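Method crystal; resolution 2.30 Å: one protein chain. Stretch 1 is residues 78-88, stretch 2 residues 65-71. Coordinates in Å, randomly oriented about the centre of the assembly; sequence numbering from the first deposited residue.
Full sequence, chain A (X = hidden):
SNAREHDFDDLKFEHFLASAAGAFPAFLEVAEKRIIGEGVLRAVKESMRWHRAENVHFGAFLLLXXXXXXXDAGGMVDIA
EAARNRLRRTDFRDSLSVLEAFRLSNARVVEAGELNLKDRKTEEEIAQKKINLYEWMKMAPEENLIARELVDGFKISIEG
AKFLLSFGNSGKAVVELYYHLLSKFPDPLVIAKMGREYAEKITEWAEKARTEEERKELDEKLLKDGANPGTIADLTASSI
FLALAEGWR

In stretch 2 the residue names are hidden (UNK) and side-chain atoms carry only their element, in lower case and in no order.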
# COMPACT_ATOMS: atom_id res chain seq x y z
N ASP A 78 9.47 1.48 -29.37
CA ASP A 78 10.16 2.75 -29.23
C ASP A 78 9.52 3.71 -28.24
O ASP A 78 10.23 4.42 -27.54
CB ASP A 78 10.33 3.42 -30.58
CG ASP A 78 11.20 2.62 -31.49
OD1 ASP A 78 12.22 2.06 -30.99
OD2 ASP A 78 10.86 2.52 -32.70
N ILE A 79 8.19 3.74 -28.18
CA ILE A 79 7.53 4.73 -27.33
C ILE A 79 7.75 4.32 -25.89
O ILE A 79 8.15 5.12 -25.03
CB ILE A 79 6.01 4.79 -27.58
CG1 ILE A 79 5.68 5.04 -29.06
CG2 ILE A 79 5.32 5.83 -26.63
CD1 ILE A 79 6.19 6.29 -29.60
N ALA A 80 7.52 3.04 -25.64
CA ALA A 80 7.59 2.48 -24.29
C ALA A 80 8.99 2.70 -23.68
O ALA A 80 9.08 3.17 -22.54
CB ALA A 80 7.21 0.97 -24.32
N GLU A 81 10.04 2.36 -24.46
CA GLU A 81 11.45 2.58 -24.07
C GLU A 81 11.79 4.04 -23.79
O GLU A 81 12.48 4.34 -22.82
CB GLU A 81 12.45 2.00 -25.12
CG GLU A 81 13.93 2.13 -24.69
CD GLU A 81 15.00 1.58 -25.68
OE1 GLU A 81 14.70 1.28 -26.88
OE2 GLU A 81 16.18 1.45 -25.25
N ALA A 82 11.33 4.94 -24.65
CA ALA A 82 11.62 6.36 -24.50
C ALA A 82 10.87 6.91 -23.31
O ALA A 82 11.37 7.80 -22.61
CB ALA A 82 11.23 7.12 -25.78
N ALA A 83 9.66 6.40 -23.09
CA ALA A 83 8.84 6.79 -21.92
C ALA A 83 9.51 6.34 -20.61
O ALA A 83 9.61 7.08 -19.66
CB ALA A 83 7.40 6.23 -22.03
N ARG A 84 10.01 5.11 -20.59
CA ARG A 84 10.78 4.65 -19.43
C ARG A 84 12.00 5.56 -19.20
O ARG A 84 12.29 5.93 -18.06
CB ARG A 84 11.23 3.22 -19.61
CG ARG A 84 12.12 2.72 -18.52
CD ARG A 84 12.46 1.31 -18.81
NE ARG A 84 12.54 0.49 -17.61
CZ ARG A 84 13.04 -0.75 -17.61
NH1 ARG A 84 13.49 -1.31 -18.74
NH2 ARG A 84 13.09 -1.44 -16.46
N ASN A 85 12.71 5.88 -20.27
CA ASN A 85 13.86 6.77 -20.20
C ASN A 85 13.49 8.18 -19.70
O ASN A 85 14.14 8.72 -18.82
CB ASN A 85 14.56 6.82 -21.56
CG ASN A 85 15.32 5.52 -21.88
OD1 ASN A 85 15.73 4.78 -20.97
ND2 ASN A 85 15.53 5.24 -23.17
N ARG A 86 12.42 8.76 -20.24
CA ARG A 86 11.94 10.01 -19.70
C ARG A 86 11.52 9.90 -18.23
O ARG A 86 11.72 10.82 -17.46
CB ARG A 86 10.81 10.61 -20.55
CG ARG A 86 11.30 11.23 -21.82
CD ARG A 86 10.19 12.03 -22.58
NE ARG A 86 10.85 12.80 -23.64
CZ ARG A 86 11.08 12.33 -24.87
NH1 ARG A 86 10.67 11.11 -25.22
NH2 ARG A 86 11.73 13.08 -25.75
N LEU A 87 10.95 8.76 -17.84
CA LEU A 87 10.54 8.56 -16.44
C LEU A 87 11.72 8.58 -15.48
O LEU A 87 11.65 9.14 -14.37
CB LEU A 87 9.75 7.24 -16.29
CG LEU A 87 8.30 7.34 -16.75
CD1 LEU A 87 7.74 5.93 -17.05
CD2 LEU A 87 7.42 8.07 -15.73
N ARG A 88 12.82 7.95 -15.91
CA ARG A 88 14.06 7.94 -15.16
C ARG A 88 14.66 9.35 -15.07
O ARG A 88 15.40 9.65 -14.15
CB ARG A 88 15.10 7.01 -15.81
CG ARG A 88 14.74 5.56 -15.98
CD ARG A 88 15.88 4.83 -16.76
NE ARG A 88 15.75 3.38 -16.69
CZ ARG A 88 15.60 2.54 -17.72
NH1 ARG A 88 15.60 2.98 -18.97
NH2 ARG A 88 15.46 1.22 -17.48
N UNK A 65 0.26 9.56 -19.89
CA UNK A 65 1.08 10.74 -20.01
C UNK A 65 2.56 10.42 -20.33
O UNK A 65 3.16 11.08 -21.18
c UNK A 65 -0.57 12.26 -18.85
c UNK A 65 0.84 11.68 -18.77
c UNK A 65 1.86 12.74 -18.67
N UNK A 66 3.16 9.42 -19.67
CA UNK A 66 4.56 9.14 -20.06
C UNK A 66 4.72 8.63 -21.50
O UNK A 66 5.74 8.94 -22.12
c UNK A 66 4.99 8.04 -19.09
c UNK A 66 4.15 8.22 -17.94
c UNK A 66 2.80 8.65 -18.47
N UNK A 67 3.73 7.87 -22.00
CA UNK A 67 3.77 7.43 -23.39
C UNK A 67 3.55 8.59 -24.33
O UNK A 67 4.22 8.68 -25.34
c UNK A 67 2.80 5.11 -22.75
c UNK A 67 4.09 4.33 -22.85
c UNK A 67 1.53 4.26 -22.90
c UNK A 67 2.74 6.33 -23.68
N UNK A 68 2.62 9.49 -23.99
CA UNK A 68 2.38 10.64 -24.81
C UNK A 68 3.59 11.60 -24.85
O UNK A 68 3.84 12.26 -25.85
c UNK A 68 1.08 11.34 -24.45
c UNK A 68 -0.09 10.35 -24.74
c UNK A 68 -1.46 10.66 -24.12
c UNK A 68 0.93 12.67 -25.28
N UNK A 69 4.35 11.64 -23.78
CA UNK A 69 5.51 12.52 -23.71
C UNK A 69 6.57 12.05 -24.68
O UNK A 69 7.43 12.82 -25.07
o UNK A 69 6.90 11.44 -22.05
c UNK A 69 6.10 12.58 -22.30
N UNK A 70 6.46 10.78 -25.09
CA UNK A 70 7.37 10.18 -26.08
C UNK A 70 6.67 9.81 -27.39
O UNK A 70 7.11 8.89 -28.10
c UNK A 70 8.00 8.92 -25.48
o UNK A 70 8.52 9.18 -24.18
N UNK A 71 5.58 10.51 -27.70
CA UNK A 71 4.74 10.26 -28.89
C UNK A 71 5.46 10.10 -30.24
O UNK A 71 4.93 9.46 -31.13
c UNK A 71 4.30 12.69 -29.31
c UNK A 71 5.07 14.57 -30.37
c UNK A 71 4.50 13.29 -30.59
c UNK A 71 4.73 13.61 -28.37
c UNK A 71 4.27 12.87 -31.91
c UNK A 71 4.59 13.71 -32.94
n UNK A 71 5.20 14.75 -29.01
c UNK A 71 3.72 11.36 -29.05
c UNK A 71 5.41 15.43 -31.42
c UNK A 71 5.17 14.98 -32.70

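Position 65 carries three side-chain carbons, one bonded to CA and bearing the other two, and none of them touches stretch 1. A fork at the first carbon with no further atoms is valine. Val-65 is buried against other parts of the chain, where a compact apolar group is at home, and its carbonyl O accepts the helical hydrogen bond from N of position 69 at 2.9 Å.

At position 66 three carbons close a ring onto the backbone N, and one of them lies 3.9 Å from CD2 of Leu-87; the residue is proline. Pro-66 has no N-H to give to the preceding turn, and the helix is kinked there. Its CA lies 5.2 Å from CA of Ala-83, the nearest backbone approach in the register. The compact apolar ring lies against Ala-83 and Leu-87: CB of Pro-66 is 4.2 Å from CB of Ala-83, and CG of Pro-66 makes the contact with Leu-87. Its carbonyl O comes still closer, 3.2 Å from CB of Ala-83.

Position 67 has four carbons, forked at the second, and one at the end of the fork lies 3.9 Å from CB of Ala-83; this is leucine. The CA-to-CB bond of Leu-67 points sideways, but the end of the side chain comes nearer to stretch 1, bringing CD2 to Ala-83, while CB of Leu-67 is 4.0 Å from CG2 of Ile-79. A long apolar side chain can thus fill the space beside the small alanine.

Position 68 also has four carbons, but they fork at the first, one arm is two carbons long, and none touches stretch 1: isoleucine. The CA-to-CB bond of Ile-68 points away from stretch 1, and the residue is buried elsewhere in the structure, as suits its wholly apolar side chain. It opens a type I turn that runs to position 71.

Position 69 shows one carbon and one oxygen, the oxygen 3.4 Å from CD of Arg-86: a serine. The OG of Ser-69 donates to O of Pro-66 at 2.8 Å, so the buried hydroxyl is satisfied by the backbone of the preceding turn.

Position 70 again has one carbon and one oxygen, the oxygen 3.1 Å from NH1 of Arg-86, and is serine. Ser-70 points toward the helix, with its CB 3.7 Å from CB of Ala-82. Its OG accepts a weak hydrogen bond from that NH1 and donates a weak one to O of Pro-66 at 3.5 Å. A short hydroxyl side chain can thus serve both partners in a tight space.

Position 71 has one carbon leading to fused five- and six-membered rings with eight carbons and one nitrogen; only its backbone comes close, O lying 3.7 Å from CD1 of Ile-79. It is tryptophan. The CA-to-CB bond of Trp-71 points away, leaving the bulky ring clear of this contact, and NE1 is hydrogen-bonded elsewhere in the structure.

The contact centres on Ile-79, Ala-83 and Ser-70. CD1 of Ile-79 lies 3.1 Å from O of Ser-70, and CG2 of Ile-79 3.3 Å from O of Leu-67, while the small Ala-83 meets Pro-66, Leu-67 and Ser-70. Leu-87 extends the apolar surface along the helix. Arg-86 adds the one hydrogen bond across the stretches, a weak one, its guanidinium meeting OG of Ser-70 near the plane while O of Ser-69 lies over one face.

Stretch 2 65-71: VPLISSW
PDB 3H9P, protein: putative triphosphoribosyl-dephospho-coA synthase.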